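Local coordinates for protein peroxisomal acyl-coenzyme A oxidase 1 (Arabidopsis thaliana, PDB 1W07) that oxidises long- and medium-chain acyl-CoAs to 2-trans-enoyl-CoAs with FAD, passing the electrons to oxygen to give hydrogen peroxide in peroxisomal fatty acid breakdown, at residues V163-T168 and F244-I249. The protein carries 1 engineered substitution. Sequence-based numbering, arbitrary orientation.
Sequences VIHTPT and FDHVRI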
ATOM      1  N   VAL B 163      -1.602 -36.635 -23.981  1.00 28.09           N
ATOM      2  CA  VAL B 163      -2.143 -35.531 -24.760  1.00 25.68           C
ATOM      3  C   VAL B 163      -2.519 -34.387 -23.820  1.00 25.29           C
ATOM      4  O   VAL B 163      -3.523 -34.466 -23.112  1.00 22.89           O
ATOM      5  CB  VAL B 163      -3.398 -35.960 -25.543  1.00 27.79           C
ATOM      6  CG1 VAL B 163      -3.965 -34.775 -26.307  1.00 24.82           C
ATOM      7  CG2 VAL B 163      -3.058 -37.114 -26.494  1.00 26.93           C
ATOM      8  N   ILE B 164      -1.703 -33.331 -23.805  1.00 25.62           N
ATOM      9  CA  ILE B 164      -1.956 -32.159 -22.958  1.00 23.06           C
ATOM     10  C   ILE B 164      -2.850 -31.209 -23.743  1.00 25.23           C
ATOM     11  O   ILE B 164      -2.537 -30.877 -24.890  1.00 25.36           O
ATOM     12  CB  ILE B 164      -0.646 -31.423 -22.621  1.00 24.65           C
ATOM     13  CG1 ILE B 164       0.421 -32.431 -22.170  1.00 23.94           C
ATOM     14  CG2 ILE B 164      -0.896 -30.360 -21.545  1.00 24.46           C
ATOM     15  CD1 ILE B 164       0.055 -33.229 -20.905  1.00 27.77           C
ATOM     16  N   HIS B 165      -3.953 -30.766 -23.138  1.00 24.14           N
ATOM     17  CA  HIS B 165      -4.864 -29.872 -23.841  1.00 24.90           C
ATOM     18  C   HIS B 165      -5.483 -28.786 -22.962  1.00 23.22           C
ATOM     19  O   HIS B 165      -5.700 -28.979 -21.762  1.00 23.58           O
ATOM     20  CB  HIS B 165      -5.990 -30.677 -24.502  1.00 24.95           C
ATOM     21  CG  HIS B 165      -6.831 -29.886 -25.456  1.00 24.07           C
ATOM     22  ND1 HIS B 165      -6.312 -29.281 -26.580  1.00 23.19           N
ATOM     23  CD2 HIS B 165      -8.157 -29.604 -25.456  1.00 23.49           C
ATOM     24  CE1 HIS B 165      -7.282 -28.667 -27.237  1.00 21.09           C
ATOM     25  NE2 HIS B 165      -8.412 -28.843 -26.574  1.00 24.38           N
ATOM     26  N   THR B 166      -5.763 -27.642 -23.578  1.00 22.82           N
ATOM     27  CA  THR B 166      -6.382 -26.507 -22.889  1.00 24.53           C
ATOM     28  C   THR B 166      -7.846 -26.464 -23.326  1.00 25.62           C
ATOM     29  O   THR B 166      -8.179 -25.887 -24.367  1.00 22.59           O
ATOM     30  CB  THR B 166      -5.681 -25.183 -23.269  1.00 22.81           C
ATOM     31  OG1 THR B 166      -4.277 -25.285 -22.977  1.00 19.09           O
ATOM     32  CG2 THR B 166      -6.273 -24.023 -22.471  1.00 24.49           C
ATOM     33  N   PRO B 167      -8.737 -27.082 -22.532  1.00 24.83           N
ATOM     34  CA  PRO B 167     -10.178 -27.146 -22.800  1.00 27.00           C
ATOM     35  C   PRO B 167     -10.817 -25.819 -23.210  1.00 27.55           C
ATOM     36  O   PRO B 167     -11.455 -25.738 -24.262  1.00 27.18           O
ATOM     37  CB  PRO B 167     -10.746 -27.674 -21.487  1.00 28.85           C
ATOM     38  CG  PRO B 167      -9.665 -28.561 -21.000  1.00 29.28           C
ATOM     39  CD  PRO B 167      -8.418 -27.743 -21.256  1.00 26.60           C
ATOM     40  N   THR B 168     -10.649 -24.800 -22.370  1.00 24.04           N
ATOM     41  CA  THR B 168     -11.213 -23.482 -22.620  1.00 24.21           C
ATOM     42  C   THR B 168     -10.195 -22.376 -22.399  1.00 23.78           C
ATOM     43  O   THR B 168      -9.083 -22.625 -21.934  1.00 20.28           O
ATOM     44  CB  THR B 168     -12.398 -23.213 -21.687  1.00 26.34           C
ATOM     45  OG1 THR B 168     -11.986 -23.386 -20.318  1.00 32.48           O
ATOM     46  CG2 THR B 168     -13.538 -24.167 -22.001  1.00 24.80           C
ATOM     47  N   PHE B 244      -2.312 -25.269 -24.817  1.00 25.26           N
ATOM     48  CA  PHE B 244      -1.901 -26.443 -25.571  1.00 23.97           C
ATOM     49  C   PHE B 244      -3.049 -26.898 -26.465  1.00 24.27           C
ATOM     50  O   PHE B 244      -4.180 -27.037 -25.998  1.00 24.29           O
ATOM     51  CB  PHE B 244      -1.524 -27.595 -24.640  1.00 19.46           C
ATOM     52  CG  PHE B 244      -0.629 -27.198 -23.507  1.00 20.35           C
ATOM     53  CD1 PHE B 244      -1.160 -26.658 -22.340  1.00 20.65           C
ATOM     54  CD2 PHE B 244       0.743 -27.387 -23.594  1.00 20.82           C
ATOM     55  CE1 PHE B 244      -0.343 -26.312 -21.276  1.00 22.15           C
ATOM     56  CE2 PHE B 244       1.573 -27.046 -22.532  1.00 22.15           C
ATOM     57  CZ  PHE B 244       1.030 -26.509 -21.372  1.00 21.02           C
ATOM     58  N   ASP B 245      -2.772 -27.111 -27.750  1.00 26.84           N
ATOM     59  CA  ASP B 245      -3.802 -27.594 -28.669  1.00 27.10           C
ATOM     60  C   ASP B 245      -3.482 -29.070 -28.895  1.00 26.71           C
ATOM     61  O   ASP B 245      -2.848 -29.434 -29.880  1.00 28.32           O
ATOM     62  CB  ASP B 245      -3.763 -26.842 -30.006  1.00 26.02           C
ATOM     63  CG  ASP B 245      -4.936 -27.205 -30.912  1.00 29.95           C
ATOM     64  OD1 ASP B 245      -5.624 -28.197 -30.604  1.00 25.12           O
ATOM     65  OD2 ASP B 245      -5.177 -26.507 -31.923  1.00 28.93           O
ATOM     66  N   HIS B 246      -3.907 -29.911 -27.959  1.00 28.45           N
ATOM     67  CA  HIS B 246      -3.662 -31.346 -28.035  1.00 29.09           C
ATOM     68  C   HIS B 246      -2.177 -31.663 -28.230  1.00 30.67           C
ATOM     69  O   HIS B 246      -1.802 -32.428 -29.122  1.00 32.97           O
ATOM     70  CB  HIS B 246      -4.489 -31.953 -29.173  1.00 27.75           C
ATOM     71  CG  HIS B 246      -5.965 -31.767 -29.002  1.00 26.98           C
ATOM     72  ND1 HIS B 246      -6.683 -32.399 -28.009  1.00 26.54           N
ATOM     73  CD2 HIS B 246      -6.851 -30.998 -29.677  1.00 26.00           C
ATOM     74  CE1 HIS B 246      -7.947 -32.021 -28.077  1.00 25.96           C
ATOM     75  NE2 HIS B 246      -8.075 -31.173 -29.081  1.00 25.74           N
ATOM     76  N   VAL B 247      -1.337 -31.071 -27.387  1.00 28.69           N
ATOM     77  CA  VAL B 247       0.099 -31.305 -27.447  1.00 27.83           C
ATOM     78  C   VAL B 247       0.388 -32.717 -26.948  1.00 28.30           C
ATOM     79  O   VAL B 247      -0.253 -33.193 -26.011  1.00 29.77           O
ATOM     80  CB  VAL B 247       0.872 -30.281 -26.571  1.00 27.75           C
ATOM     81  CG1 VAL B 247       2.335 -30.688 -26.450  1.00 27.65           C
ATOM     82  CG2 VAL B 247       0.768 -28.899 -27.187  1.00 24.09           C
ATOM     83  N   ARG B 248       1.355 -33.378 -27.574  1.00 27.97           N
ATOM     84  CA  ARG B 248       1.713 -34.739 -27.207  1.00 28.61           C
ATOM     85  C   ARG B 248       3.114 -34.865 -26.618  1.00 27.73           C
ATOM     86  O   ARG B 248       4.080 -34.295 -27.127  1.00 26.25           O
ATOM     87  CB  ARG B 248       1.572 -35.658 -28.432  1.00 32.00           C
ATOM     88  CG  ARG B 248       0.130 -35.936 -28.862  1.00 31.23           C
ATOM     89  CD  ARG B 248       0.068 -36.730 -30.171  1.00 30.51           C
ATOM     90  NE  ARG B 248      -1.300 -37.136 -30.496  1.00 32.26           N
ATOM     91  CZ  ARG B 248      -1.895 -38.227 -30.021  1.00 32.41           C
ATOM     92  NH1 ARG B 248      -1.243 -39.043 -29.205  1.00 27.09           N
ATOM     93  NH2 ARG B 248      -3.155 -38.489 -30.341  1.00 34.84           N
ATOM     94  N   ILE B 249       3.220 -35.626 -25.535  1.00 29.39           N
ATOM     95  CA  ILE B 249       4.509 -35.829 -24.891  1.00 31.31           C
ATOM     96  C   ILE B 249       4.646 -37.294 -24.501  1.00 30.77           C
ATOM     97  O   ILE B 249       3.650 -37.977 -24.269  1.00 31.06           O
ATOM     98  CB  ILE B 249       4.649 -34.990 -23.603  1.00 30.21           C
ATOM     99  CG1 ILE B 249       3.562 -35.414 -22.607  1.00 30.49           C
ATOM    100  CG2 ILE B 249       4.564 -33.503 -23.930  1.00 29.10           C
ATOM    101  CD1 ILE B 249       3.785 -34.903 -21.199  1.00 31.72           C
TER
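Strands 163-165 and 247-249 pair antiparallel in the beta domain of the acyl-CoA dehydrogenase fold, with Ile164 opposite Val247 as a hydrogen-bonded pair, and strand 152-156 flanks 163-165 on its other side. Ile164 N donates to Val247 O at 2.6 Å. The return bond, Val247 N to Ile164 O, is weak. Just before Val247, segment 244-249 bends at His246, whose backbone has positive phi and psi. There the side chain of His165 takes over from the backbone. Its CG lies anti to the backbone N (chi1 -169°), which turns ND1 toward His246 N. His246 N donates to this ND1 at 2.8 Å, from slightly out of the ring plane. The two imidazoles also stack face to face, centroids 3.5 Å apart and planes nearly parallel. An alanine in place of His165 would probably leave His246 N without this acceptor and the His246 ring without its stacking partner. Val163 CG1 meets the edge of the His246 ring, while its CG2 lies over one face of the Arg248 guanidinium, which is salt-bridged to Asp156. On the opposite, buried face of the pair, Ile164 CG2 sits over the Phe244 ring, 3.8 Å from its centroid. Val206 and Ile220 also touch Phe244. Thr166 closes the end of the contact twice: its N donates to Phe244 O, and its OG1 accepts a nearly straight bond (173°) from Phe244 N at 2.7 Å.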